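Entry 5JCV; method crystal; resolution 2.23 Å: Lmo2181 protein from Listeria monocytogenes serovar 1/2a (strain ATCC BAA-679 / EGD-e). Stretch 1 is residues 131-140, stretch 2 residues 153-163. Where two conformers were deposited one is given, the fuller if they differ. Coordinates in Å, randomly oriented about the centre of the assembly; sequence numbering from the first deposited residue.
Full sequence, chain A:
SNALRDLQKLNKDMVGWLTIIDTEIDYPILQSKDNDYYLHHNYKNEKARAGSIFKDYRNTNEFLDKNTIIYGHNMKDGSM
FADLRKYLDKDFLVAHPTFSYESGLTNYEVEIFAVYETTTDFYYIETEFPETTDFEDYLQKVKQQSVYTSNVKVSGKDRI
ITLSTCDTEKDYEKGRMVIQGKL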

ATOM      1  N   GLU A 131      25.450   6.998 -12.338  1.00115.33           N
ATOM      2  CA  GLU A 131      25.031   7.406 -13.676  1.00112.00           C
ATOM      3  C   GLU A 131      24.094   6.382 -14.313  1.00111.84           C
ATOM      4  O   GLU A 131      23.925   5.252 -13.818  1.00107.91           O
ATOM      5  N   THR A 132      23.510   6.787 -15.436  1.00106.99           N
ATOM      6  CA  THR A 132      22.804   5.879 -16.316  1.00104.54           C
ATOM      7  C   THR A 132      23.783   4.906 -16.998  1.00112.32           C
ATOM      8  O   THR A 132      23.409   3.777 -17.348  1.00109.55           O
ATOM      9  N   THR A 133      25.034   5.334 -17.168  1.00114.77           N
ATOM     10  CA  THR A 133      26.068   4.493 -17.767  0.60113.97           C
ATOM     11  C   THR A 133      26.476   3.335 -16.844  1.00115.31           C
ATOM     12  O   THR A 133      26.930   2.293 -17.314  1.00117.42           O
ATOM     13  N   ASP A 134      26.324   3.519 -15.529  1.00109.08           N
ATOM     14  CA  ASP A 134      26.676   2.466 -14.566  1.00105.61           C
ATOM     15  C   ASP A 134      25.679   1.306 -14.618  1.00 95.87           C
ATOM     16  O   ASP A 134      26.057   0.156 -14.510  1.00 82.20           O
ATOM     17  N   PHE A 135      24.409   1.629 -14.823  1.00 89.63           N
ATOM     18  CA  PHE A 135      23.389   0.622 -14.959  1.00 82.42           C
ATOM     19  C   PHE A 135      23.487  -0.167 -16.267  1.00 85.04           C
ATOM     20  O   PHE A 135      23.061  -1.326 -16.331  1.00 78.10           O
ATOM     21  N   GLU A 136      24.056   0.445 -17.304  1.00 84.96           N
ATOM     22  CA  GLU A 136      24.265  -0.264 -18.565  1.00 88.51           C
ATOM     23  C   GLU A 136      25.442  -1.239 -18.474  1.00 83.78           C
ATOM     24  O   GLU A 136      25.411  -2.292 -19.130  1.00 82.74           O
ATOM     25  N   ASP A 137      26.455  -0.898 -17.667  1.00 82.91           N
ATOM     26  CA  ASP A 137      27.571  -1.813 -17.358  1.00 81.79           C
ATOM     27  C   ASP A 137      27.035  -3.014 -16.554  1.00 80.72           C
ATOM     28  O   ASP A 137      27.401  -4.165 -16.821  1.00 84.06           O
ATOM     29  N   TYR A 138      26.193  -2.719 -15.559  1.00 72.94           N
ATOM     30  CA  TYR A 138      25.497  -3.738 -14.773  1.00 70.28           C
ATOM     31  C   TYR A 138      24.718  -4.709 -15.674  1.00 69.13           C
ATOM     32  O   TYR A 138      24.847  -5.932 -15.550  1.00 71.03           O
ATOM     33  N   LEU A 139      23.957  -4.174 -16.612  1.00 69.54           N
ATOM     34  CA  LEU A 139      23.112  -5.014 -17.458  1.00 71.08           C
ATOM     35  C   LEU A 139      23.921  -5.900 -18.371  1.00 73.54           C
ATOM     36  O   LEU A 139      23.558  -7.048 -18.605  1.00 77.58           O
ATOM     37  N   GLN A 140      25.003  -5.353 -18.891  1.00 78.19           N
ATOM     38  CA  GLN A 140      25.957  -6.114 -19.672  1.00 85.79           C
ATOM     39  C   GLN A 140      26.497  -7.296 -18.851  1.00 79.99           C
ATOM     40  O   GLN A 140      26.521  -8.425 -19.328  1.00 76.85           O
ATOM     41  N   LYS A 153      15.548  -7.419 -25.051  1.00 93.46           N
ATOM     42  CA  LYS A 153      16.595  -6.447 -24.862  1.00 97.70           C
ATOM     43  C   LYS A 153      16.114  -5.450 -23.827  1.00 87.93           C
ATOM     44  O   LYS A 153      14.912  -5.242 -23.656  1.00 75.45           O
ATOM     45  N   VAL A 154      17.088  -4.849 -23.157  1.00 80.61           N
ATOM     46  CA  VAL A 154      16.876  -3.987 -22.010  1.00 79.34           C
ATOM     47  C   VAL A 154      18.049  -3.009 -22.013  1.00 80.60           C
ATOM     48  O   VAL A 154      19.184  -3.380 -22.334  1.00 78.25           O
ATOM     49  N   SER A 155      17.761  -1.758 -21.675  1.00 79.91           N
ATOM     50  CA  SER A 155      18.744  -0.695 -21.722  1.00 82.27           C
ATOM     51  C   SER A 155      18.837  -0.037 -20.366  1.00 77.75           C
ATOM     52  O   SER A 155      17.958  -0.171 -19.518  1.00 76.89           O
ATOM     53  N   GLY A 156      19.893   0.738 -20.214  1.00 78.96           N
ATOM     54  CA  GLY A 156      20.159   1.483 -19.000  1.00 80.65           C
ATOM     55  C   GLY A 156      19.059   2.436 -18.626  1.00 81.70           C
ATOM     56  O   GLY A 156      19.071   2.978 -17.522  1.00 83.58           O
ATOM     57  N   LYS A 157      18.143   2.667 -19.564  1.00 84.02           N
ATOM     58  CA  LYS A 157      16.970   3.493 -19.338  1.00 85.76           C
ATOM     59  C   LYS A 157      15.848   2.693 -18.674  1.00 83.00           C
ATOM     60  O   LYS A 157      15.005   3.262 -17.988  1.00 78.90           O
ATOM     61  N   ASP A 158      15.847   1.366 -18.833  1.00 82.38           N
ATOM     62  CA  ASP A 158      14.829   0.541 -18.173  1.00 76.05           C
ATOM     63  C   ASP A 158      15.094   0.443 -16.684  1.00 72.15           C
ATOM     64  O   ASP A 158      16.140   0.883 -16.187  1.00 71.46           O
ATOM     65  N   ARG A 159      14.141  -0.156 -15.984  1.00 69.57           N
ATOM     66  CA  ARG A 159      14.290  -0.539 -14.580  1.00 67.34           C
ATOM     67  C   ARG A 159      13.913  -1.999 -14.406  1.00 64.65           C
ATOM     68  O   ARG A 159      13.070  -2.506 -15.135  1.00 59.66           O
ATOM     69  N   ILE A 160      14.508  -2.656 -13.408  1.00 60.88           N
ATOM     70  CA  ILE A 160      14.346  -4.111 -13.243  1.00 57.76           C
ATOM     71  C   ILE A 160      13.967  -4.586 -11.857  1.00 55.00           C
ATOM     72  O   ILE A 160      13.977  -3.843 -10.881  1.00 55.87           O
ATOM     73  N   ILE A 161      13.586  -5.851 -11.805  1.00 53.87           N
ATOM     74  CA  ILE A 161      13.291  -6.511 -10.557  1.00 53.08           C
ATOM     75  C   ILE A 161      14.057  -7.834 -10.548  1.00 52.93           C
ATOM     76  O   ILE A 161      14.170  -8.498 -11.580  1.00 50.50           O
ATOM     77  N   THR A 162      14.635  -8.154  -9.378  1.00 50.45           N
ATOM     78  CA  THR A 162      15.480  -9.323  -9.193  1.00 47.10           C
ATOM     79  C   THR A 162      14.816 -10.178  -8.142  1.00 47.31           C
ATOM     80  O   THR A 162      14.504  -9.697  -7.026  1.00 48.66           O
ATOM     81  N   LEU A 163      14.581 -11.437  -8.498  1.00 45.05           N
ATOM     82  CA  LEU A 163      14.164 -12.405  -7.533  1.00 44.19           C
ATOM     83  C   LEU A 163      15.381 -13.267  -7.166  1.00 42.26           C
ATOM     84  O   LEU A 163      16.077 -13.767  -8.038  1.00 45.58           O
TER

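The contact is a matter of shape: no hydrogen bond crosses between the stretches, and 422 Å² of surface, both sides summed, is buried by apolar side chains together with the backbone of the turn, above all G156, as a helix rests on a turn and the start of a strand. The backbones come nearest at E136 and G156, whose CA atoms lie 4.5 Å apart. G156 has no side chain to intrude at this point. An ideal CB built on G156 would point toward the helix and sit 3.0 Å from T132 O and 3.4 Å from E136 CB, both tight, so the first stretch leaves little room there.

G156 belongs to a type I turn from S155 to D158, closed by D158 N to S155 O at 2.7 Å. The turn is braced from within: S155 N donates to D158 OD2 (2.6 Å, 166°) and K157 N to S155 OG (3.2 Å, 150°). The CA-to-CB bonds of S155 and K157 point away from the helix, leaving largely backbone to face it.

Three residues of the first stretch, T132, F135 and L139, direct CA-to-CB toward the second stretch. T132 (chi1 m) brings its methyl CG2 to 3.6 Å from G156 O. F135, with chi1 t at -166°, extends its ring along the turn. Its CD2 lies 3.5 Å from G156 O, which is near the ring plane at the edge, while CE2 approaches D158 O at 3.2 Å. Farther along, F135 CZ reaches I160 CG2 at 4.1 Å, again at the ring edge, so one ring spans from the turn to the strand.

L139 (chi1 m, chi2 t) fills the space between V154 and I160. Its CD1 lies 3.5 Å from S155 C and 4.0 Å from V154 CG2, against the chain leading into the turn; its CD2 lies 4.4 Å from both V154 CG2 and I160 CD1. I160 (chi1 p, chi2 t) is the answering bump from the strand, with CA-to-CB toward the helix. CG2 and CD1 of I160 each lie 4.1 Å from F135 CZ and 4.4 Å from L139 CD2, and I160 CD1 also lies 3.9 Å from Y138 CE2. Y138 (chi1 t) starts sideways, but its ring end comes nearer; its OH stands 4.3 Å from T162 OG1, and both hydroxyls find hydrogen-bond partners elsewhere in the structure.

E136 (chi1 t, chi2 p) also starts sideways and curls its end inward. Its OE1 lies 3.6 Å from G156 N without forming a hydrogen bond, and this oxygen, buried by the contact, has no partner anywhere in the model.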

ATOM      1  CB  GLU A 131      26.259   7.540 -14.579  1.00115.00           C
ATOM      2  CG  GLU A 131      27.522   8.025 -13.879  1.00120.14           C
ATOM      3  CD  GLU A 131      28.534   8.604 -14.847  1.00120.34           C
ATOM      4  OE1 GLU A 131      28.134   9.431 -15.693  1.00108.35           O
ATOM      5  OE2 GLU A 131      29.723   8.228 -14.756  1.00119.56           O
ATOM      6  CB  THR A 132      22.021   6.674 -17.363  1.00104.24           C
ATOM      7  OG1 THR A 132      21.080   7.508 -16.682  1.00105.49           O
ATOM      8  CG2 THR A 132      21.276   5.759 -18.344  1.00103.20           C
ATOM      9  CB  THR A 133      27.323   5.317 -18.126  0.60115.01           C
ATOM     10  OG1 THR A 133      27.876   5.906 -16.940  0.60117.14           O
ATOM     11  CG2 THR A 133      26.982   6.415 -19.144  0.60115.18           C
ATOM     12  CB  ASP A 134      26.772   3.026 -13.148  1.00110.28           C
ATOM     13  CG  ASP A 134      27.862   4.080 -13.014  1.00120.50           C
ATOM     14  OD1 ASP A 134      28.850   4.041 -13.781  1.00118.36           O
ATOM     15  OD2 ASP A 134      27.721   4.963 -12.146  1.00133.87           O
ATOM     16  CB  PHE A 135      22.031   1.265 -14.827  1.00 75.38           C
ATOM     17  CG  PHE A 135      20.930   0.288 -14.631  1.00 77.70           C
ATOM     18  CD1 PHE A 135      20.996  -0.644 -13.592  1.00 75.40           C
ATOM     19  CD2 PHE A 135      19.822   0.275 -15.485  1.00 75.28           C
ATOM     20  CE1 PHE A 135      19.989  -1.552 -13.412  1.00 73.19           C
ATOM     21  CE2 PHE A 135      18.804  -0.632 -15.302  1.00 74.30           C
ATOM     22  CZ  PHE A 135      18.882  -1.543 -14.257  1.00 73.78           C
ATOM     23  CB  GLU A 136      24.415   0.732 -19.738  1.00 97.93           C
ATOM     24  CG  GLU A 136      24.863   0.151 -21.090  1.00104.60           C
ATOM     25  CD  GLU A 136      23.959  -0.937 -21.690  1.00108.28           C
ATOM     26  OE1 GLU A 136      22.809  -1.170 -21.233  1.00107.93           O
ATOM     27  OE2 GLU A 136      24.419  -1.570 -22.666  1.00110.84           O
ATOM     28  CB  ASP A 137      28.677  -1.143 -16.508  1.00 84.18           C
ATOM     29  CG  ASP A 137      29.156   0.198 -17.065  1.00 88.50           C
ATOM     30  OD1 ASP A 137      29.079   0.449 -18.283  1.00 88.00           O
ATOM     31  OD2 ASP A 137      29.631   1.020 -16.257  1.00 90.86           O
ATOM     32  CB  TYR A 138      24.594  -3.075 -13.727  1.00 65.82           C
ATOM     33  CG  TYR A 138      23.786  -4.034 -12.895  1.00 64.47           C
ATOM     34  CD1 TYR A 138      24.199  -4.433 -11.639  1.00 62.03           C
ATOM     35  CD2 TYR A 138      22.597  -4.531 -13.365  1.00 64.19           C
ATOM     36  CE1 TYR A 138      23.448  -5.319 -10.885  1.00 63.22           C
ATOM     37  CE2 TYR A 138      21.835  -5.400 -12.625  1.00 59.63           C
ATOM     38  CZ  TYR A 138      22.255  -5.814 -11.395  1.00 62.76           C
ATOM     39  OH  TYR A 138      21.451  -6.708 -10.698  1.00 54.79           O
ATOM     40  CB  LEU A 139      22.159  -4.169 -18.283  1.00 69.64           C
ATOM     41  CG  LEU A 139      21.099  -3.448 -17.459  1.00 67.70           C
ATOM     42  CD1 LEU A 139      20.318  -2.479 -18.341  1.00 69.46           C
ATOM     43  CD2 LEU A 139      20.174  -4.437 -16.764  1.00 66.47           C
ATOM     44  CB  GLN A 140      27.080  -5.174 -20.134  1.00 97.19           C
ATOM     45  CG  GLN A 140      28.383  -5.836 -20.568  1.00109.27           C
ATOM     46  CD  GLN A 140      28.247  -6.637 -21.851  1.00118.02           C
ATOM     47  OE1 GLN A 140      27.229  -6.561 -22.549  1.00123.62           O
ATOM     48  NE2 GLN A 140      29.284  -7.408 -22.175  1.00121.04           N
ATOM     49  CB  LYS A 153      17.027  -5.773 -26.184  1.00106.47           C
ATOM     50  CG  LYS A 153      18.504  -5.335 -26.198  1.00109.61           C
ATOM     51  CD  LYS A 153      19.458  -6.438 -25.705  1.00109.71           C
ATOM     52  CE  LYS A 153      20.928  -6.039 -25.712  1.00105.59           C
ATOM     53  NZ  LYS A 153      21.571  -6.371 -27.007  1.00106.30           N
ATOM     54  CB  VAL A 154      16.789  -4.830 -20.690  1.00 77.40           C
ATOM     55  CG1 VAL A 154      17.922  -5.836 -20.622  1.00 80.87           C
ATOM     56  CG2 VAL A 154      16.746  -3.974 -19.426  1.00 73.95           C
ATOM     57  CB  SER A 155      18.373   0.367 -22.790  1.00 86.81           C
ATOM     58  OG  SER A 155      17.385   1.307 -22.338  1.00 83.74           O
ATOM     59  CB  LYS A 157      16.490   4.099 -20.669  1.00 94.28           C
ATOM     60  CG  LYS A 157      17.542   4.930 -21.406  1.00 96.81           C
ATOM     61  CD  LYS A 157      16.913   5.731 -22.534  1.00102.89           C
ATOM     62  CE  LYS A 157      17.794   5.789 -23.778  1.00105.42           C
ATOM     63  NZ  LYS A 157      17.004   6.277 -24.947  1.00107.84           N
ATOM     64  CB  ASP A 158      14.814  -0.861 -18.759  1.00 82.13           C
ATOM     65  CG  ASP A 158      14.550  -0.867 -20.242  1.00 81.69           C
ATOM     66  OD1 ASP A 158      13.641  -0.159 -20.670  1.00 82.51           O
ATOM     67  OD2 ASP A 158      15.270  -1.571 -20.975  1.00 83.41           O
ATOM     68  CB  ARG A 159      13.367   0.281 -13.705  1.00 64.16           C
ATOM     69  CG  ARG A 159      13.835   1.692 -13.481  1.00 66.38           C
ATOM     70  CD  ARG A 159      12.863   2.371 -12.515  1.00 68.60           C
ATOM     71  NE  ARG A 159      11.506   2.119 -13.006  1.00 74.98           N
ATOM     72  CZ  ARG A 159      10.896   2.844 -13.941  1.00 75.47           C
ATOM     73  NH1 ARG A 159      11.500   3.935 -14.436  1.00 67.19           N
ATOM     74  NH2 ARG A 159       9.675   2.481 -14.364  1.00 79.52           N
ATOM     75  CB  ILE A 160      15.600  -4.888 -13.656  1.00 57.62           C
ATOM     76  CG1 ILE A 160      16.707  -4.724 -12.626  1.00 56.90           C
ATOM     77  CG2 ILE A 160      16.081  -4.456 -15.034  1.00 59.30           C
ATOM     78  CD1 ILE A 160      17.998  -5.388 -13.055  1.00 55.89           C
ATOM     79  CB  ILE A 161      11.786  -6.656 -10.314  1.00 56.81           C
ATOM     80  CG1 ILE A 161      11.491  -7.649  -9.189  1.00 57.22           C
ATOM     81  CG2 ILE A 161      11.088  -7.074 -11.565  1.00 64.02           C
ATOM     82  CD1 ILE A 161      10.137  -7.478  -8.553  1.00 60.57           C
ATOM     83  CB  THR A 162      16.894  -8.933  -8.686  1.00 46.76           C
ATOM     84  OG1 THR A 162      17.499  -8.010  -9.590  1.00 48.86           O
ATOM     85  CG2 THR A 162      17.795 -10.130  -8.581  1.00 44.06           C
ATOM     86  CB  LEU A 163      13.040 -13.238  -8.118  1.00 41.83           C
ATOM     87  CG  LEU A 163      11.814 -12.507  -8.623  1.00 41.71           C
ATOM     88  CD1 LEU A 163      10.807 -13.531  -9.036  1.00 42.60           C
ATOM     89  CD2 LEU A 163      11.138 -11.578  -7.632  1.00 42.95           C
TER